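Local coordinates for protein benzoylformate decarboxylase (Mycobacterium smegmatis, PDB 4Q9D) that belongs to the thiamine pyrophosphate-dependent enzyme family, with a magnesium ion bound in its C-terminal cofactor-binding domain, at residues 195-200 with 267-272; 217-222 with 321-326; 224-229 with 327-332. All coordinates share one frame; numbering follows the deposited sequence.

Contact 1: 195-200 with 267-272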
loop_
_atom_site.group_PDB
_atom_site.type_symbol
_atom_site.label_atom_id
_atom_site.label_comp_id
_atom_site.label_asym_id
_atom_site.label_seq_id
_atom_site.Cartn_x
_atom_site.Cartn_y
_atom_site.Cartn_z
ATOM N N GLU B 195 -21.446 16.318 -33.364
ATOM C CA GLU B 195 -22.013 15.751 -34.572
ATOM C C GLU B 195 -22.939 14.593 -34.219
ATOM O O GLU B 195 -23.987 14.431 -34.831
ATOM C CB GLU B 195 -20.921 15.271 -35.537
ATOM C CG GLU B 195 -20.301 16.360 -36.405
ATOM C CD GLU B 195 -21.341 17.127 -37.241
ATOM O OE1 GLU B 195 -22.376 16.533 -37.647
ATOM O OE2 GLU B 195 -21.128 18.340 -37.477
ATOM N N ARG B 196 -22.550 13.779 -33.242
ATOM C CA ARG B 196 -23.358 12.618 -32.874
ATOM C C ARG B 196 -24.674 13.106 -32.235
ATOM O O ARG B 196 -25.737 12.509 -32.410
ATOM C CB ARG B 196 -22.591 11.723 -31.896
ATOM C CG ARG B 196 -23.437 10.595 -31.275
ATOM C CD ARG B 196 -23.760 9.544 -32.336
ATOM N NE ARG B 196 -24.688 8.512 -31.892
ATOM C CZ ARG B 196 -26.009 8.653 -31.902
ATOM N NH1 ARG B 196 -26.544 9.802 -32.324
ATOM N NH2 ARG B 196 -26.791 7.648 -31.498
ATOM N N ILE B 197 -24.578 14.191 -31.488
ATOM C CA ILE B 197 -25.729 14.793 -30.833
ATOM C C ILE B 197 -26.682 15.367 -31.901
ATOM O O ILE B 197 -27.887 15.212 -31.794
ATOM C CB ILE B 197 -25.274 15.873 -29.826
ATOM C CG1 ILE B 197 -24.584 15.226 -28.594
ATOM C CG2 ILE B 197 -26.449 16.791 -29.377
ATOM C CD1 ILE B 197 -23.910 16.284 -27.706
ATOM N N ASN B 198 -26.138 16.014 -32.931
ATOM C CA ASN B 198 -26.968 16.605 -33.978
ATOM C C ASN B 198 -27.771 15.529 -34.681
ATOM O O ASN B 198 -28.885 15.771 -35.131
ATOM C CB ASN B 198 -26.107 17.283 -35.028
ATOM C CG ASN B 198 -25.530 18.580 -34.566
ATOM O OD1 ASN B 198 -26.042 19.241 -33.648
ATOM N ND2 ASN B 198 -24.452 18.980 -35.225
ATOM N N ALA B 199 -27.197 14.330 -34.751
ATOM C CA ALA B 199 -27.813 13.220 -35.457
ATOM C C ALA B 199 -28.890 12.510 -34.654
ATOM O O ALA B 199 -29.651 11.734 -35.220
ATOM C CB ALA B 199 -26.755 12.218 -35.874
ATOM N N ALA B 200 -28.936 12.719 -33.340
ATOM C CA ALA B 200 -29.929 12.018 -32.530
ATOM C C ALA B 200 -31.352 12.467 -32.883
ATOM O O ALA B 200 -31.595 13.642 -33.135
ATOM C CB ALA B 200 -29.671 12.248 -31.036
ATOM N N TYR B 267 -34.958 6.723 -25.545
ATOM C CA TYR B 267 -34.052 7.657 -26.212
ATOM C C TYR B 267 -33.057 6.943 -27.105
ATOM O O TYR B 267 -32.664 5.817 -26.827
ATOM C CB TYR B 267 -33.337 8.533 -25.176
ATOM C CG TYR B 267 -34.313 9.214 -24.245
ATOM C CD1 TYR B 267 -35.119 10.253 -24.697
ATOM C CD2 TYR B 267 -34.453 8.790 -22.920
ATOM C CE1 TYR B 267 -36.035 10.879 -23.855
ATOM C CE2 TYR B 267 -35.360 9.408 -22.064
ATOM C CZ TYR B 267 -36.150 10.452 -22.541
ATOM O OH TYR B 267 -37.046 11.066 -21.704
ATOM N N ASP B 268 -32.649 7.585 -28.195
ATOM C CA ASP B 268 -31.648 6.962 -29.040
ATOM C C ASP B 268 -30.233 7.401 -28.629
ATOM O O ASP B 268 -29.256 6.772 -29.041
ATOM C CB ASP B 268 -31.926 7.175 -30.555
ATOM C CG ASP B 268 -31.911 8.657 -30.990
ATOM O OD1 ASP B 268 -32.028 9.566 -30.153
ATOM O OD2 ASP B 268 -31.793 8.916 -32.210
ATOM N N LEU B 269 -30.130 8.466 -27.819
ATOM C CA LEU B 269 -28.824 8.945 -27.344
ATOM C C LEU B 269 -28.935 9.588 -25.960
ATOM O O LEU B 269 -29.776 10.471 -25.739
ATOM C CB LEU B 269 -28.228 9.963 -28.315
ATOM C CG LEU B 269 -26.890 10.573 -27.886
ATOM C CD1 LEU B 269 -25.776 9.528 -27.999
ATOM C CD2 LEU B 269 -26.554 11.807 -28.720
ATOM N N VAL B 270 -28.102 9.120 -25.026
ATOM C CA VAL B 270 -27.998 9.737 -23.699
ATOM C C VAL B 270 -26.690 10.517 -23.623
ATOM O O VAL B 270 -25.608 9.975 -23.886
ATOM C CB VAL B 270 -28.084 8.686 -22.568
ATOM C CG1 VAL B 270 -28.064 9.394 -21.195
ATOM C CG2 VAL B 270 -29.363 7.886 -22.725
ATOM N N VAL B 271 -26.798 11.802 -23.313
ATOM C CA VAL B 271 -25.628 12.632 -23.130
ATOM C C VAL B 271 -25.403 12.887 -21.639
ATOM O O VAL B 271 -26.187 13.577 -21.000
ATOM C CB VAL B 271 -25.782 13.958 -23.849
ATOM C CG1 VAL B 271 -24.511 14.777 -23.671
ATOM C CG2 VAL B 271 -26.095 13.708 -25.349
ATOM N N VAL B 272 -24.345 12.309 -21.088
ATOM C CA VAL B 272 -24.096 12.415 -19.652
ATOM C C VAL B 272 -22.938 13.356 -19.346
ATOM O O VAL B 272 -21.777 13.055 -19.665
ATOM C CB VAL B 272 -23.783 11.034 -19.039
ATOM C CG1 VAL B 272 -23.573 11.194 -17.531
ATOM C CG2 VAL B 272 -24.931 10.042 -19.356
HETATM O O HOH W 1 -29.323 8.608 -33.031
#
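Leu269 carries most of this contact, standing at the start of strand 269-273 with its two methyls turned to the C-terminal end of helix 187-199. Leu269 CD2 meets the helix backbone itself, 3.7 Å from Ile197 CA, and also touches Ile197 CG1. Leu269 CD1 sits over the centre of one face of the Arg196 guanidinium, 4.0 Å from Arg196 CZ, the two side chains running antiparallel as they pass. Two residues further along the strand, Val271 CG2 packs 3.9 Å from Ile197 CG1, the side chains roughly perpendicular. Ala200, just past the helix, lays its CB 3.8 Å from Leu269 CB, and Asp268 OD2 lies against Ala200 CA at 3.6 Å.

Polar groups border this apolar patch. A water donates to Asp268 OD2 at 2.6 Å and accepts a weak bond from Arg196 NH1, whereas Arg196 NH2 forms a salt bridge with Asp294 on the neighbouring strand. Asp268 CG lies between its backbone N and carbonyl carbon (chi1 62°), and the carboxylate takes the backbone N-H groups of Lys201 through OD2 and His202 through OD1, tying down the chain between the helix and strand 203-207. Leu296 of strand 294-299 adds to the apolar layer. A helix packed on a central strand of a parallel six-stranded sheet in this way is characteristic of the Rossmann-like central domain of thiamine pyrophosphate enzymes.

Contact 2: 217-222 with 321-326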
loop_
_atom_site.group_PDB
_atom_site.type_symbol
_atom_site.label_atom_id
_atom_site.label_comp_id
_atom_site.label_asym_id
_atom_site.label_seq_id
_atom_site.Cartn_x
_atom_site.Cartn_y
_atom_site.Cartn_z
ATOM N N TRP B 217 -23.809 26.187 -13.802
ATOM C CA TRP B 217 -25.268 26.188 -13.782
ATOM C C TRP B 217 -25.888 26.878 -15.025
ATOM O O TRP B 217 -26.744 26.310 -15.729
ATOM C CB TRP B 217 -25.696 26.894 -12.508
ATOM C CG TRP B 217 -27.130 27.073 -12.277
ATOM C CD1 TRP B 217 -27.909 28.115 -12.721
ATOM C CD2 TRP B 217 -27.979 26.259 -11.458
ATOM N NE1 TRP B 217 -29.191 27.975 -12.247
ATOM C CE2 TRP B 217 -29.262 26.855 -11.461
ATOM C CE3 TRP B 217 -27.785 25.079 -10.728
ATOM C CZ2 TRP B 217 -30.347 26.314 -10.767
ATOM C CZ3 TRP B 217 -28.867 24.541 -10.026
ATOM C CH2 TRP B 217 -30.142 25.169 -10.053
ATOM N N ASP B 218 -25.451 28.098 -15.296
ATOM C CA ASP B 218 -26.005 28.851 -16.426
ATOM C C ASP B 218 -25.642 28.214 -17.752
ATOM O O ASP B 218 -26.482 28.133 -18.639
ATOM C CB ASP B 218 -25.559 30.325 -16.377
ATOM C CG ASP B 218 -26.148 31.060 -15.186
ATOM O OD1 ASP B 218 -27.207 30.626 -14.692
ATOM O OD2 ASP B 218 -25.550 32.038 -14.728
ATOM N N ALA B 219 -24.399 27.751 -17.888
ATOM C CA ALA B 219 -23.994 27.119 -19.133
ATOM C C ALA B 219 -24.777 25.846 -19.358
ATOM O O ALA B 219 -25.061 25.488 -20.498
ATOM C CB ALA B 219 -22.486 26.821 -19.158
ATOM N N GLY B 220 -25.119 25.138 -18.289
ATOM C CA GLY B 220 -25.889 23.906 -18.449
ATOM C C GLY B 220 -27.302 24.239 -18.953
ATOM O O GLY B 220 -27.861 23.581 -19.837
ATOM N N ILE B 221 -27.887 25.277 -18.380
ATOM C CA ILE B 221 -29.220 25.726 -18.796
ATOM C C ILE B 221 -29.236 26.157 -20.266
ATOM O O ILE B 221 -30.104 25.754 -21.041
ATOM C CB ILE B 221 -29.674 26.901 -17.934
ATOM C CG1 ILE B 221 -30.052 26.404 -16.532
ATOM C CG2 ILE B 221 -30.870 27.646 -18.607
ATOM C CD1 ILE B 221 -30.188 27.551 -15.532
ATOM N N GLU B 222 -28.248 26.957 -20.649
ATOM C CA GLU B 222 -28.149 27.430 -22.021
ATOM C C GLU B 222 -28.013 26.270 -23.010
ATOM O O GLU B 222 -28.680 26.234 -24.054
ATOM C CB GLU B 222 -26.976 28.411 -22.157
ATOM C CG GLU B 222 -26.886 29.040 -23.546
ATOM C CD GLU B 222 -25.664 29.932 -23.712
ATOM O OE1 GLU B 222 -24.693 29.780 -22.936
ATOM O OE2 GLU B 222 -25.674 30.780 -24.623
ATOM N N ALA B 321 -16.922 22.378 -21.558
ATOM C CA ALA B 321 -17.574 21.494 -22.508
ATOM C C ALA B 321 -18.964 21.996 -22.882
ATOM O O ALA B 321 -19.306 21.980 -24.052
ATOM C CB ALA B 321 -17.645 20.033 -21.979
ATOM N N LEU B 322 -19.747 22.431 -21.888
ATOM C CA LEU B 322 -21.144 22.836 -22.112
ATOM C C LEU B 322 -21.251 24.111 -22.963
ATOM O O LEU B 322 -22.000 24.137 -23.926
ATOM C CB LEU B 322 -21.912 23.010 -20.791
ATOM C CG LEU B 322 -22.347 21.726 -20.060
ATOM C CD1 LEU B 322 -22.595 22.026 -18.564
ATOM C CD2 LEU B 322 -23.582 21.092 -20.727
ATOM N N SER B 323 -20.482 25.140 -22.615
ATOM C CA SER B 323 -20.415 26.375 -23.397
ATOM C C SER B 323 -20.042 26.088 -24.832
ATOM O O SER B 323 -20.636 26.627 -25.756
ATOM C CB SER B 323 -19.367 27.333 -22.826
ATOM O OG SER B 323 -19.716 27.663 -21.503
ATOM N N ARG B 324 -19.040 25.241 -25.014
ATOM C CA ARG B 324 -18.573 24.930 -26.348
ATOM C C ARG B 324 -19.591 24.099 -27.156
ATOM O O ARG B 324 -19.813 24.342 -28.336
ATOM C CB ARG B 324 -17.200 24.249 -26.267
ATOM C CG ARG B 324 -16.519 24.091 -27.594
ATOM C CD ARG B 324 -16.160 25.431 -28.248
ATOM N NE ARG B 324 -16.059 25.277 -29.701
ATOM C CZ ARG B 324 -16.307 26.248 -30.571
ATOM N NH1 ARG B 324 -16.656 27.448 -30.125
ATOM N NH2 ARG B 324 -16.204 26.025 -31.882
ATOM N N LEU B 325 -20.204 23.116 -26.513
ATOM C CA LEU B 325 -21.231 22.309 -27.148
ATOM C C LEU B 325 -22.403 23.156 -27.638
ATOM O O LEU B 325 -22.935 22.907 -28.701
ATOM C CB LEU B 325 -21.737 21.244 -26.174
ATOM C CG LEU B 325 -20.823 20.019 -26.062
ATOM C CD1 LEU B 325 -21.312 19.110 -24.938
ATOM C CD2 LEU B 325 -20.804 19.284 -27.410
ATOM N N THR B 326 -22.812 24.128 -26.833
ATOM C CA THR B 326 -23.841 25.065 -27.243
ATOM C C THR B 326 -23.499 25.675 -28.607
ATOM O O THR B 326 -24.302 25.634 -29.536
ATOM C CB THR B 326 -23.997 26.179 -26.214
ATOM O OG1 THR B 326 -24.412 25.606 -24.972
ATOM C CG2 THR B 326 -25.043 27.178 -26.683
HETATM O O HOH W 2 -23.687 26.607 -22.723
#
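Ala219 and Ser323 mark the closest backbone approach of two helices whose segment axes come within 8.5 Å and run nearly the same way, 28° apart. Small residues make this spacing possible. Ala219 CB points at the partner helix and is shared between two neighbours, lying 3.7 Å from Ser323 OG and 4.2 Å from Leu322 CB. Ser323 OG is anti to its own carbonyl carbon (chi1 -61°) and also hydrogen-bonds to the carbonyl of Gly319, one turn earlier.

On the more buried flank, Leu322 reaches across with CD1, and Leu322 CD1 rests on the backbone of Gly220, 3.8 Å from Gly220 CA. Phe223, in the next turn of helix 217-227, also packs against Leu322, as well as against Leu325 and Thr326. Toward the C-terminal end, Glu222 and Thr326 cross at about a right angle: Thr326 CG2 touches the aliphatic part of the glutamate at Glu222 CG, 4.1 Å away, and lies equally near CD. With CG anti to the backbone N and the chain extended beyond it, Glu222 lays its carbons across the threonine methyl.

A water sits in the groove between the helices. It lies 2.8 Å from Ala219 O, to which it can donate, though other acceptors compete for its protons, and it hydrogen-bonds to Thr326 OG1 at 2.6 Å. A main-chain carbonyl of one helix may thereby be bridged to a hydroxyl of the other. Such near-parallel neighbouring helices, packed through alanine, glycine and serine, belong to one helical layer against the parallel sheet of a Rossmann-like alpha/beta domain, here the central one.

Contact 3: 224-229 with 327-332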
loop_
_atom_site.group_PDB
_atom_site.type_symbol
_atom_site.label_atom_id
_atom_site.label_comp_id
_atom_site.label_asym_id
_atom_site.label_seq_id
_atom_site.Cartn_x
_atom_site.Cartn_y
_atom_site.Cartn_z
ATOM N N ALA B 224 -28.959 23.101 -22.379
ATOM C CA ALA B 224 -30.139 22.256 -22.288
ATOM C C ALA B 224 -31.277 22.886 -23.095
ATOM O O ALA B 224 -32.034 22.183 -23.770
ATOM C CB ALA B 224 -30.560 22.079 -20.825
ATOM N N GLU B 225 -31.384 24.213 -23.032
ATOM C CA GLU B 225 -32.465 24.917 -23.747
ATOM C C GLU B 225 -32.304 24.877 -25.274
ATOM O O GLU B 225 -33.266 24.651 -25.992
ATOM C CB GLU B 225 -32.618 26.349 -23.238
ATOM C CG GLU B 225 -33.254 26.396 -21.840
ATOM C CD GLU B 225 -33.428 27.819 -21.348
ATOM O OE1 GLU B 225 -32.961 28.720 -22.066
ATOM O OE2 GLU B 225 -34.005 28.033 -20.248
ATOM N N LYS B 226 -31.081 25.036 -25.764
ATOM C CA LYS B 226 -30.831 24.820 -27.181
ATOM C C LYS B 226 -31.120 23.398 -27.630
ATOM O O LYS B 226 -31.738 23.179 -28.667
ATOM C CB LYS B 226 -29.407 25.184 -27.557
ATOM C CG LYS B 226 -29.168 25.081 -29.062
ATOM C CD LYS B 226 -27.873 25.801 -29.411
ATOM C CE LYS B 226 -27.577 25.739 -30.918
ATOM N NZ LYS B 226 -26.379 26.550 -31.236
ATOM N N LEU B 227 -30.640 22.418 -26.882
ATOM C CA LEU B 227 -30.854 21.037 -27.295
ATOM C C LEU B 227 -32.346 20.638 -27.247
ATOM O O LEU B 227 -32.813 19.878 -28.087
ATOM C CB LEU B 227 -30.025 20.094 -26.436
ATOM C CG LEU B 227 -30.186 18.610 -26.743
ATOM C CD1 LEU B 227 -29.765 18.331 -28.176
ATOM C CD2 LEU B 227 -29.386 17.756 -25.741
ATOM N N GLY B 228 -33.076 21.151 -26.264
ATOM C CA GLY B 228 -34.508 20.910 -26.162
ATOM C C GLY B 228 -34.873 19.526 -25.645
ATOM O O GLY B 228 -36.037 19.110 -25.727
ATOM N N ALA B 229 -33.888 18.796 -25.115
ATOM C CA ALA B 229 -34.133 17.424 -24.643
ATOM C C ALA B 229 -34.535 17.416 -23.162
ATOM O O ALA B 229 -34.289 18.377 -22.438
ATOM C CB ALA B 229 -32.882 16.536 -24.885
ATOM N N GLU B 327 -22.292 26.217 -28.727
ATOM C CA GLU B 327 -21.833 26.744 -30.004
ATOM C C GLU B 327 -21.777 25.706 -31.100
ATOM O O GLU B 327 -22.083 26.033 -32.231
ATOM C CB GLU B 327 -20.484 27.442 -29.858
ATOM C CG GLU B 327 -20.599 28.668 -28.992
ATOM C CD GLU B 327 -19.257 29.214 -28.548
ATOM O OE1 GLU B 327 -18.224 28.567 -28.834
ATOM O OE2 GLU B 327 -19.233 30.295 -27.908
ATOM N N LEU B 328 -21.428 24.456 -30.785
ATOM C CA LEU B 328 -21.233 23.455 -31.842
ATOM C C LEU B 328 -22.506 22.799 -32.355
ATOM O O LEU B 328 -22.579 22.458 -33.527
ATOM C CB LEU B 328 -20.249 22.353 -31.424
ATOM C CG LEU B 328 -18.804 22.736 -31.085
ATOM C CD1 LEU B 328 -18.152 21.602 -30.301
ATOM C CD2 LEU B 328 -18.024 22.982 -32.347
ATOM N N ILE B 329 -23.499 22.576 -31.491
ATOM C CA ILE B 329 -24.677 21.857 -31.957
ATOM C C ILE B 329 -25.639 22.733 -32.808
ATOM O O ILE B 329 -25.721 23.958 -32.645
ATOM C CB ILE B 329 -25.470 21.149 -30.810
ATOM C CG1 ILE B 329 -26.118 22.169 -29.889
ATOM C CG2 ILE B 329 -24.578 20.177 -30.013
ATOM C CD1 ILE B 329 -27.336 21.608 -29.162
ATOM N N ASP B 330 -26.360 22.072 -33.709
ATOM C CA ASP B 330 -27.440 22.692 -34.462
ATOM C C ASP B 330 -28.616 22.956 -33.546
ATOM O O ASP B 330 -28.853 22.209 -32.596
ATOM C CB ASP B 330 -27.905 21.733 -35.555
ATOM C CG ASP B 330 -26.851 21.496 -36.589
ATOM O OD1 ASP B 330 -26.031 22.428 -36.786
ATOM O OD2 ASP B 330 -26.840 20.393 -37.196
ATOM N N THR B 331 -29.367 24.008 -33.838
ATOM C CA THR B 331 -30.699 24.165 -33.259
ATOM C C THR B 331 -31.586 23.060 -33.845
ATOM O O THR B 331 -31.675 22.899 -35.069
ATOM C CB THR B 331 -31.264 25.556 -33.568
ATOM O OG1 THR B 331 -30.423 26.547 -32.964
ATOM C CG2 THR B 331 -32.654 25.694 -33.015
ATOM N N PRO B 332 -32.184 22.238 -32.973
ATOM C CA PRO B 332 -32.964 21.107 -33.484
ATOM C C PRO B 332 -34.173 21.640 -34.236
ATOM O O PRO B 332 -34.680 22.718 -33.894
ATOM C CB PRO B 332 -33.426 20.385 -32.210
ATOM C CG PRO B 332 -32.511 20.887 -31.117
ATOM C CD PRO B 332 -32.186 22.303 -31.504
#
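Lys226 and Leu227, in the last turn of helix 217-227, face the chain leaving helix 318-328, with CA atoms closest at Lys226 and Thr331, 6.1 Å apart, and next at Leu227 and Pro332. Lys226 reaches along the departing chain. Its CG is anti to the backbone N (chi1 -175°), and beyond it the chain runs extended past Ile329, whose side chain is directed the opposite way. Lys226 CG packs 3.9 Å from Ile329 CD1, and Lys226 CE passes 3.6 Å from Thr331 OG1. The main partner of Lys226 NZ is the carbonyl of Thr326; a weak hydrogen bond from Lys226 NZ to Ile329 O, 3.0 Å long, is added. Two carbonyls at the end of helix 318-328 thus hold the lysine, where the helix dipole would be expected to favour a positive charge.

Both segments lie at the C-terminal ends of helices in the Rossmann-like central domain: segment 224-229 turns at Gly228, with positive phi, toward strand 231-233, and segment 327-332 leaves helix 318-328 at Ile329. Ile329 points its CB toward 224-229, with CG1 in the crowded position between backbone N and carbonyl carbon (chi1 68°). From there Ile329 CD1 reaches Leu227, 4.0 Å from Leu227 CA and 4.1 Å from Leu227 CB, one side chain lying square across the other. Leu227 continues inward to Ile197 of helix 187-199 and Pro203 of strand 203-207.

Pro332 closes the other end with its ring against the terminal carbonyls of helix 217-227, Pro332 CD being 3.0 Å from Lys226 O and Pro332 CG 3.2 Å from Leu227 O. Arg335 donates from NH1 to the carbonyl of Leu227.

All three contacts lie in the central domain, on the same side of the chain's centre. Contact 1 is the buried one, a helix against a sheet strand joined mainly by branched aliphatic side chains, with its polar groups at the border. Contacts 2 and 3 are partly buried and share helices 217-227 and 318-328: the first packs small residues around a water, the second relies on a long lysine and a proline where the helices end. The lysine ammonium ties them to each other. Contact 3 also touches contact 1, through Asn198 OD1, 2.8 Å from Asp330 N, and through Ile197 packed on Leu227 and Ile329. Contacts 1 and 2 do not touch directly.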